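Insecticidal Delta-Endotoxin Cry8Ea1 (Bacillus Thuringiensis, PDB 3EB7) is an insecticidal toxin active against the soil-dwelling larvae of Holotrichia parallela, probably by opening pores in the membranes of their gut cells. Local coordinates at residues 299-304 / 362-367; 247-252 / 357-362; 306-311 / 416-421. One frame throughout, in Å; residues are numbered along the deposited sequence.

Contact 1. Residues 299-304 / 362-367; sequences KKWIGH and SKVVFD. With SO4 (sulfate ion), chain E.
Two sheets of the beta-prism, the three-sheet middle domain of the Cry toxins, meet where Trp-301 reaches over to Val-364 and Phe-366. Strands 299-304 and 362-367 belong to different four-stranded sheets and run at 73° to each other; no hydrogen bond passes directly between the two segments, though Trp-301 is backbone-bonded to Val-361 just before the second. A chi1 of -179°, which sets CG opposite the backbone N, sends the six-membered ring of Trp-301 into the interior, where Trp-301 CZ3 lies 4.0 Å from Val-364 CG2, a methyl near the indole plane. Trp-301 CZ3 also approaches the edge of the Phe-366 ring near its plane, 4.4 Å from Phe-366 CZ. The far edge of the indole is fixed by a polar bond: Trp-301 NE1 donates at 3.0 Å to His-304 ND1, which lies in the indole plane, while NE1 stands 32° out of the imidazole plane. Phe-421, from the third sheet, stacks on the tryptophan. Toward the partly exposed end, Lys-299 NZ extends to a sulfate, probably from the crystallisation liquor, in a weak hydrogen bond. One water bridges the strands there, donating to Lys-299 O at 2.9 Å and to Ser-362 O at 2.6 Å.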
loop_
_atom_site.group_PDB
_atom_site.type_symbol
_atom_site.label_atom_id
_atom_site.label_comp_id
_atom_site.label_asym_id
_atom_site.label_seq_id
_atom_site.Cartn_x
_atom_site.Cartn_y
_atom_site.Cartn_z
ATOM N N LYS A 299 5.423 -3.849 34.965
ATOM C CA LYS A 299 5.277 -2.426 34.667
ATOM C C LYS A 299 4.962 -2.285 33.184
ATOM O O LYS A 299 5.756 -2.684 32.317
ATOM C CB LYS A 299 6.528 -1.655 34.999
ATOM C CG LYS A 299 6.779 -1.442 36.427
ATOM C CD LYS A 299 8.212 -0.940 36.540
ATOM C CE LYS A 299 8.429 -0.189 37.792
ATOM N NZ LYS A 299 9.906 -0.200 38.053
ATOM N N LYS A 300 3.797 -1.712 32.893
ATOM C CA LYS A 300 3.237 -1.817 31.556
ATOM C C LYS A 300 2.669 -0.495 31.054
ATOM O O LYS A 300 2.387 0.396 31.821
ATOM C CB LYS A 300 2.179 -2.937 31.505
ATOM C CG LYS A 300 1.034 -2.767 32.468
ATOM C CD LYS A 300 -0.081 -3.793 32.157
ATOM C CE LYS A 300 -1.042 -4.058 33.342
ATOM N NZ LYS A 300 -1.877 -2.874 33.578
ATOM N N TRP A 301 2.520 -0.409 29.745
ATOM C CA TRP A 301 1.954 0.720 29.024
ATOM C C TRP A 301 0.445 0.728 29.307
ATOM O O TRP A 301 -0.309 -0.181 28.830
ATOM C CB TRP A 301 2.236 0.447 27.539
ATOM C CG TRP A 301 1.792 1.471 26.483
ATOM C CD1 TRP A 301 0.637 2.244 26.463
ATOM C CD2 TRP A 301 2.485 1.762 25.253
ATOM N NE1 TRP A 301 0.608 3.011 25.301
ATOM C CE2 TRP A 301 1.713 2.720 24.541
ATOM C CE3 TRP A 301 3.679 1.297 24.682
ATOM C CZ2 TRP A 301 2.121 3.244 23.308
ATOM C CZ3 TRP A 301 4.086 1.823 23.456
ATOM C CH2 TRP A 301 3.296 2.790 22.781
ATOM N N ILE A 302 0.017 1.701 30.119
ATOM C CA ILE A 302 -1.406 1.882 30.473
ATOM C C ILE A 302 -2.108 3.069 29.772
ATOM O O ILE A 302 -3.314 3.254 29.929
ATOM C CB ILE A 302 -1.660 2.008 32.016
ATOM C CG1 ILE A 302 -0.973 3.262 32.585
ATOM C CG2 ILE A 302 -1.261 0.757 32.743
ATOM C CD1 ILE A 302 -1.348 3.597 34.065
ATOM N N GLY A 303 -1.362 3.863 29.015
ATOM C CA GLY A 303 -1.923 4.989 28.269
ATOM C C GLY A 303 -0.805 5.704 27.549
ATOM O O GLY A 303 0.375 5.465 27.840
ATOM N N HIS A 304 -1.148 6.547 26.581
ATOM C CA HIS A 304 -0.161 7.346 25.851
ATOM C C HIS A 304 -0.779 8.598 25.278
ATOM O O HIS A 304 -1.995 8.729 25.147
ATOM C CB HIS A 304 0.546 6.539 24.742
ATOM C CG HIS A 304 -0.342 6.108 23.614
ATOM N ND1 HIS A 304 -1.071 4.937 23.645
ATOM C CD2 HIS A 304 -0.583 6.670 22.404
ATOM C CE1 HIS A 304 -1.750 4.814 22.518
ATOM N NE2 HIS A 304 -1.450 5.835 21.733
ATOM N N SER A 362 5.362 -4.669 28.217
ATOM C CA SER A 362 6.445 -4.359 29.191
ATOM C C SER A 362 7.669 -3.687 28.564
ATOM O O SER A 362 8.506 -3.094 29.252
ATOM C CB SER A 362 6.880 -5.635 29.902
ATOM O OG SER A 362 7.338 -6.538 28.913
ATOM N N LYS A 363 7.757 -3.756 27.252
ATOM C CA LYS A 363 8.946 -3.299 26.568
ATOM C C LYS A 363 8.685 -3.082 25.090
ATOM O O LYS A 363 8.060 -3.924 24.447
ATOM C CB LYS A 363 10.083 -4.320 26.732
ATOM C CG LYS A 363 11.412 -3.847 26.153
ATOM C CD LYS A 363 12.485 -4.878 26.524
ATOM C CE LYS A 363 13.832 -4.590 25.877
ATOM N NZ LYS A 363 14.686 -5.816 26.098
ATOM N N VAL A 364 9.159 -1.962 24.565
ATOM C CA VAL A 364 9.177 -1.732 23.101
ATOM C C VAL A 364 10.510 -1.116 22.662
ATOM O O VAL A 364 10.896 -0.082 23.173
ATOM C CB VAL A 364 8.009 -0.789 22.588
ATOM C CG1 VAL A 364 8.036 -0.701 21.050
ATOM C CG2 VAL A 364 6.662 -1.271 23.074
ATOM N N VAL A 365 11.184 -1.752 21.716
ATOM C CA VAL A 365 12.369 -1.167 21.059
ATOM C C VAL A 365 11.976 -0.593 19.672
ATOM O O VAL A 365 11.496 -1.340 18.807
ATOM C CB VAL A 365 13.498 -2.223 20.909
ATOM C CG1 VAL A 365 14.737 -1.606 20.273
ATOM C CG2 VAL A 365 13.860 -2.829 22.294
ATOM N N PHE A 366 12.133 0.719 19.493
ATOM C CA PHE A 366 11.884 1.377 18.214
ATOM C C PHE A 366 13.216 1.656 17.484
ATOM O O PHE A 366 14.020 2.502 17.932
ATOM C CB PHE A 366 11.156 2.727 18.392
ATOM C CG PHE A 366 9.950 2.707 19.353
ATOM C CD1 PHE A 366 10.139 2.809 20.748
ATOM C CD2 PHE A 366 8.637 2.660 18.857
ATOM C CE1 PHE A 366 9.037 2.816 21.647
ATOM C CE2 PHE A 366 7.518 2.699 19.733
ATOM C CZ PHE A 366 7.716 2.786 21.127
ATOM N N ASP A 367 13.436 1.002 16.349
ATOM C CA ASP A 367 14.629 1.289 15.564
ATOM C C ASP A 367 14.285 2.368 14.573
ATOM O O ASP A 367 13.339 2.224 13.815
ATOM C CB ASP A 367 15.136 0.063 14.845
ATOM C CG ASP A 367 15.605 -1.027 15.793
ATOM O OD1 ASP A 367 16.174 -0.721 16.872
ATOM O OD2 ASP A 367 15.454 -2.211 15.430
HETATM S S SO4 E . 9.999 -0.130 41.622
HETATM O O1 SO4 E . 10.142 -0.316 43.063
HETATM O O2 SO4 E . 10.642 1.124 41.227
HETATM O O3 SO4 E . 10.637 -1.294 40.992
HETATM O O4 SO4 E . 8.594 -0.064 41.205
HETATM O O HOH W 1 8.447 -3.457 31.780
#

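Contact 2. Residues 247-252 / 357-362; sequences IGAIGA and KYYGVS
Ile-247 and Val-361 meet methyl to methyl where the segment after strand 241-243 of the beta-prism domain lies across the beginning of strand 357-369. The example illustrates how a chain without regular structure can be fitted to a sheet by van der Waals packing, with no hydrogen bond between the two segments. The tight half is a pair of branched residues. Val-361 CG2 sits 3.5 Å from Ile-247 CG2 and also 3.3 Å from Ile-247 O, so a single methyl is pressed against both the side chain and the carbonyl of its neighbour. The torsions account for this: Ile-247 CG2 lies opposite the backbone N, while Val-361 (chi1 170°) carries CG2 beside its own backbone N and turned to the loop. Around this pair the packing is continued by Phe-430 and Ser-346 against Ile-247 and by Pro-428 against Val-361, and a backbone hydrogen bond between Ile-247 and Pro-428 ties the segment to the three-stranded sheet.

The other half is looser. Ala-249 and Tyr-359 both direct their CB atoms across the contact, yet they share a single approach at about ordinary van der Waals distance, and Val-350 of strand 340-352 lies against both. Tyr-359 is partly exposed, and beyond it the two segments diverge: Ile-250 points away from the strand, its O bonded to Gln-391 NE2, while Ala-252 and Lys-357 lie at the surface. Burial thus falls off from Ile-247 to Ala-252 as the loop leaves the sheet. What remains of the contact at this side is an edge-on touch, with Ala-249 CB near the plane of the Tyr-359 ring and 4.2 Å from Tyr-359 CD2.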
loop_
_atom_site.group_PDB
_atom_site.type_symbol
_atom_site.label_atom_id
_atom_site.label_comp_id
_atom_site.label_asym_id
_atom_site.label_seq_id
_atom_site.Cartn_x
_atom_site.Cartn_y
_atom_site.Cartn_z
ATOM N N ILE A 247 -0.759 -5.739 20.149
ATOM C CA ILE A 247 0.400 -6.141 20.944
ATOM C C ILE A 247 -0.068 -6.649 22.298
ATOM O O ILE A 247 -0.012 -5.944 23.334
ATOM C CB ILE A 247 1.468 -5.018 21.044
ATOM C CG1 ILE A 247 1.783 -4.494 19.623
ATOM C CG2 ILE A 247 2.751 -5.582 21.682
ATOM C CD1 ILE A 247 2.525 -3.188 19.579
ATOM N N GLY A 248 -0.579 -7.878 22.262
ATOM C CA GLY A 248 -1.109 -8.585 23.423
ATOM C C GLY A 248 -0.692 -10.044 23.295
ATOM O O GLY A 248 -0.526 -10.567 22.193
ATOM N N ALA A 249 -0.505 -10.694 24.435
ATOM C CA ALA A 249 -0.022 -12.048 24.452
ATOM C C ALA A 249 -1.117 -13.005 23.952
ATOM O O ALA A 249 -2.295 -12.805 24.222
ATOM C CB ALA A 249 0.442 -12.416 25.874
ATOM N N ILE A 250 -0.703 -14.049 23.231
ATOM C CA ILE A 250 -1.635 -15.058 22.685
ATOM C C ILE A 250 -1.045 -16.427 22.897
ATOM O O ILE A 250 0.130 -16.650 22.623
ATOM C CB ILE A 250 -1.952 -14.813 21.197
ATOM C CG1 ILE A 250 -3.038 -13.721 21.046
ATOM C CG2 ILE A 250 -2.447 -16.092 20.489
ATOM C CD1 ILE A 250 -3.141 -13.140 19.642
ATOM N N GLY A 251 -1.872 -17.336 23.402
ATOM C CA GLY A 251 -1.489 -18.712 23.559
ATOM C C GLY A 251 -2.480 -19.516 24.381
ATOM O O GLY A 251 -3.534 -19.022 24.808
ATOM N N ALA A 252 -2.096 -20.762 24.620
ATOM C CA ALA A 252 -2.879 -21.742 25.376
ATOM C C ALA A 252 -3.047 -21.443 26.892
ATOM O O ALA A 252 -4.050 -21.824 27.482
ATOM C CB ALA A 252 -2.299 -23.182 25.121
ATOM N N LYS A 357 -5.318 -12.876 35.406
ATOM C CA LYS A 357 -4.168 -12.543 34.580
ATOM C C LYS A 357 -4.226 -11.068 34.225
ATOM O O LYS A 357 -5.300 -10.542 34.010
ATOM C CB LYS A 357 -4.167 -13.360 33.300
ATOM C CG LYS A 357 -4.260 -14.850 33.528
ATOM C CD LYS A 357 -4.109 -15.624 32.237
ATOM C CE LYS A 357 -4.880 -16.898 32.322
ATOM N NZ LYS A 357 -6.334 -16.640 32.167
ATOM N N TYR A 358 -3.069 -10.424 34.159
ATOM C CA TYR A 358 -2.953 -9.038 33.710
ATOM C C TYR A 358 -2.113 -9.012 32.453
ATOM O O TYR A 358 -0.942 -9.448 32.471
ATOM C CB TYR A 358 -2.160 -8.167 34.680
ATOM C CG TYR A 358 -2.547 -8.060 36.134
ATOM C CD1 TYR A 358 -2.409 -9.139 37.022
ATOM C CD2 TYR A 358 -2.926 -6.817 36.658
ATOM C CE1 TYR A 358 -2.698 -8.998 38.391
ATOM C CE2 TYR A 358 -3.200 -6.650 38.029
ATOM C CZ TYR A 358 -3.093 -7.740 38.885
ATOM O OH TYR A 358 -3.382 -7.530 40.223
ATOM N N TYR A 359 -2.676 -8.453 31.388
ATOM C CA TYR A 359 -1.971 -8.323 30.129
ATOM C C TYR A 359 -1.455 -6.916 29.989
ATOM O O TYR A 359 -2.076 -5.981 30.512
ATOM C CB TYR A 359 -2.896 -8.668 28.957
ATOM C CG TYR A 359 -3.378 -10.098 29.001
ATOM C CD1 TYR A 359 -4.561 -10.421 29.640
ATOM C CD2 TYR A 359 -2.661 -11.110 28.377
ATOM C CE1 TYR A 359 -5.011 -11.732 29.681
ATOM C CE2 TYR A 359 -3.092 -12.432 28.419
ATOM C CZ TYR A 359 -4.253 -12.725 29.078
ATOM O OH TYR A 359 -4.699 -13.991 29.133
ATOM N N GLY A 360 -0.316 -6.758 29.312
ATOM C CA GLY A 360 0.195 -5.424 28.977
ATOM C C GLY A 360 1.582 -5.447 28.386
ATOM O O GLY A 360 2.316 -6.406 28.590
ATOM N N VAL A 361 1.963 -4.382 27.688
ATOM C CA VAL A 361 3.258 -4.315 27.015
ATOM C C VAL A 361 4.319 -3.858 28.045
ATOM O O VAL A 361 4.181 -2.787 28.672
ATOM C CB VAL A 361 3.175 -3.346 25.795
ATOM C CG1 VAL A 361 4.584 -3.026 25.176
ATOM C CG2 VAL A 361 2.180 -3.884 24.738
ATOM N N SER A 362 5.362 -4.669 28.217
ATOM C CA SER A 362 6.445 -4.359 29.191
ATOM C C SER A 362 7.669 -3.687 28.564
ATOM O O SER A 362 8.506 -3.094 29.252
ATOM C CB SER A 362 6.880 -5.635 29.902
ATOM O OG SER A 362 7.338 -6.538 28.913
#

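Contact 3. Residues 306-311 / 416-421; sequences ISSQPI and LNYVTF
Ile-306 lies over the ring of Tyr-418 and uses two of its branches to do so. Its CG1 stands anti to the backbone N (chi1 -179°) and carries CD1 out over one face of the phenol, where it makes a CH-pi contact: Ile-306 CD1 is 3.9 Å from the centroid of the Tyr-418 ring and 16° off the ring normal, displaced a little toward the rim. The other branch, Ile-306 CG2, leans on the hydroxyl end of the same ring, 3.6 Å from Tyr-418 CZ. Beyond the ring, Ile-306 CD1 continues onto the backbone, 3.4 Å from Val-419 N, and brushes Val-419 CG2. Ser-308 comes from a different direction. Ser-308 OG lies at the ring's edge near its plane, 3.5 Å from Tyr-418 CE1, and is held there by a hydrogen bond to Asp-278 OD2.

These residues lie where two of the three sheets of the beta-prism domain pack together, strand 296-310 from a four-stranded sheet and strand 414-422 from the three-stranded one. The segments run roughly antiparallel, at 143°, but their axes approach no closer than 8.0 Å, and no direct hydrogen bond crosses between them. Tyr-418 takes part in a classic beta bulge, in which it and Asn-417 both face Ser-431 of the adjoining strand. Its ring also has a cation-pi partner in Arg-272, and the side chains of Gln-318 and Tyr-320 touch it.

Tyr-418 is buried, and its OH is hydrogen-bonded at 2.8 Å to a water lying in the ring plane. That water also donates to Ile-306 O at 3.2 Å and pairs with Ser-308 OG at 3.3 Å.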
loop_
_atom_site.group_PDB
_atom_site.type_symbol
_atom_site.label_atom_id
_atom_site.label_comp_id
_atom_site.label_asym_id
_atom_site.label_seq_id
_atom_site.Cartn_x
_atom_site.Cartn_y
_atom_site.Cartn_z
ATOM N N ILE A 306 -0.105 11.002 21.894
ATOM C CA ILE A 306 0.576 10.895 20.618
ATOM C C ILE A 306 0.331 12.139 19.788
ATOM O O ILE A 306 -0.793 12.636 19.725
ATOM C CB ILE A 306 0.159 9.584 19.835
ATOM C CG1 ILE A 306 0.910 9.487 18.487
ATOM C CG2 ILE A 306 -1.384 9.486 19.649
ATOM C CD1 ILE A 306 0.852 8.102 17.869
ATOM N N SER A 307 1.388 12.649 19.158
ATOM C CA SER A 307 1.276 13.800 18.273
ATOM C C SER A 307 1.684 13.377 16.889
ATOM O O SER A 307 2.677 12.633 16.709
ATOM C CB SER A 307 2.162 14.968 18.740
ATOM O OG SER A 307 1.772 15.461 20.016
ATOM N N SER A 308 0.912 13.853 15.909
ATOM C CA SER A 308 1.230 13.713 14.478
ATOM C C SER A 308 0.941 14.986 13.703
ATOM O O SER A 308 0.256 15.924 14.183
ATOM C CB SER A 308 0.428 12.568 13.853
ATOM O OG SER A 308 -0.953 12.702 14.148
ATOM N N GLN A 309 1.393 14.967 12.455
ATOM C CA GLN A 309 1.409 16.126 11.612
ATOM C C GLN A 309 1.345 15.741 10.147
ATOM O O GLN A 309 2.223 15.020 9.685
ATOM C CB GLN A 309 2.736 16.865 11.855
ATOM C CG GLN A 309 2.655 18.270 11.437
ATOM C CD GLN A 309 3.996 18.946 11.381
ATOM O OE1 GLN A 309 4.110 20.045 10.853
ATOM N NE2 GLN A 309 5.002 18.318 11.929
ATOM N N PRO A 310 0.350 16.285 9.399
ATOM C CA PRO A 310 0.316 16.274 7.919
ATOM C C PRO A 310 1.520 17.048 7.357
ATOM O O PRO A 310 2.068 17.932 8.052
ATOM C CB PRO A 310 -0.983 17.046 7.566
ATOM C CG PRO A 310 -1.769 17.133 8.791
ATOM C CD PRO A 310 -0.796 17.025 9.965
ATOM N N ILE A 311 1.889 16.796 6.103
ATOM C CA ILE A 311 3.047 17.495 5.527
ATOM C C ILE A 311 2.839 19.022 5.526
ATOM O O ILE A 311 1.978 19.565 4.813
ATOM C CB ILE A 311 3.447 16.950 4.145
ATOM C CG1 ILE A 311 3.833 15.466 4.227
ATOM C CG2 ILE A 311 4.616 17.742 3.550
ATOM C CD1 ILE A 311 3.845 14.758 2.867
ATOM N N LEU A 416 6.624 3.537 11.214
ATOM C CA LEU A 416 5.567 3.667 12.226
ATOM C C LEU A 416 4.846 5.001 12.018
ATOM O O LEU A 416 5.499 6.053 11.898
ATOM C CB LEU A 416 6.109 3.580 13.664
ATOM C CG LEU A 416 5.059 3.623 14.801
ATOM C CD1 LEU A 416 4.153 2.385 14.695
ATOM C CD2 LEU A 416 5.737 3.699 16.190
ATOM N N ASN A 417 3.514 4.949 12.003
ATOM C CA ASN A 417 2.711 6.116 11.766
ATOM C C ASN A 417 1.907 6.542 12.996
ATOM O O ASN A 417 1.765 7.732 13.267
ATOM C CB ASN A 417 1.771 5.854 10.569
ATOM C CG ASN A 417 0.869 7.057 10.220
ATOM O OD1 ASN A 417 1.197 8.212 10.478
ATOM N ND2 ASN A 417 -0.262 6.772 9.655
ATOM N N TYR A 418 1.369 5.586 13.739
ATOM C CA TYR A 418 0.465 5.904 14.811
ATOM C C TYR A 418 0.342 4.720 15.778
ATOM O O TYR A 418 0.738 3.588 15.456
ATOM C CB TYR A 418 -0.908 6.274 14.208
ATOM C CG TYR A 418 -1.659 7.334 14.992
ATOM C CD1 TYR A 418 -1.322 8.691 14.876
ATOM C CD2 TYR A 418 -2.706 6.975 15.850
ATOM C CE1 TYR A 418 -2.024 9.664 15.628
ATOM C CE2 TYR A 418 -3.415 7.937 16.590
ATOM C CZ TYR A 418 -3.063 9.258 16.477
ATOM O OH TYR A 418 -3.748 10.185 17.214
ATOM N N VAL A 419 -0.203 5.003 16.965
ATOM C CA VAL A 419 -0.535 4.027 17.996
ATOM C C VAL A 419 -1.935 4.304 18.570
ATOM O O VAL A 419 -2.216 5.409 19.072
ATOM C CB VAL A 419 0.483 4.075 19.171
ATOM C CG1 VAL A 419 0.337 2.849 20.059
ATOM C CG2 VAL A 419 1.953 4.165 18.668
ATOM N N THR A 420 -2.810 3.291 18.499
ATOM C CA THR A 420 -4.108 3.292 19.182
ATOM C C THR A 420 -4.075 2.273 20.321
ATOM O O THR A 420 -3.115 1.515 20.453
ATOM C CB THR A 420 -5.249 2.976 18.226
ATOM O OG1 THR A 420 -5.027 1.676 17.645
ATOM C CG2 THR A 420 -5.281 4.043 17.123
ATOM N N PHE A 421 -5.110 2.239 21.148
ATOM C CA PHE A 421 -4.993 1.527 22.406
ATOM C C PHE A 421 -6.378 1.209 22.951
ATOM O O PHE A 421 -7.321 1.964 22.700
ATOM C CB PHE A 421 -4.168 2.419 23.365
ATOM C CG PHE A 421 -3.798 1.788 24.687
ATOM C CD1 PHE A 421 -2.694 0.959 24.802
ATOM C CD2 PHE A 421 -4.499 2.113 25.839
ATOM C CE1 PHE A 421 -2.348 0.375 26.048
ATOM C CE2 PHE A 421 -4.152 1.553 27.081
ATOM C CZ PHE A 421 -3.079 0.687 27.187
HETATM O O HOH W 2 -2.534 12.668 16.997
#

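From the N terminus, 247-252 comes first, and contact 2 closes on 357-362 with 104 residues between. Inside that span, 299-304 opens contact 1, which closes over 57 residues on 362-367, beginning on Ser-362, the last residue of contact 2. Segment 306-311 opens contact 3, closed at 416-421 across another 104 residues. Every pair crosses and none nests, as the three sheets of one domain are interleaved along the chain. Contact 1 joins the two four-stranded sheets, contact 3 joins one of them to the three-stranded sheet, and contact 2 lays a loop on the other. Probable hydrogen bonds join contact 1 to contact 2 (Trp-301 N to Val-361 O) and to contact 3 (His-304 NE2 to Val-419 O); contacts 2 and 3 do not touch.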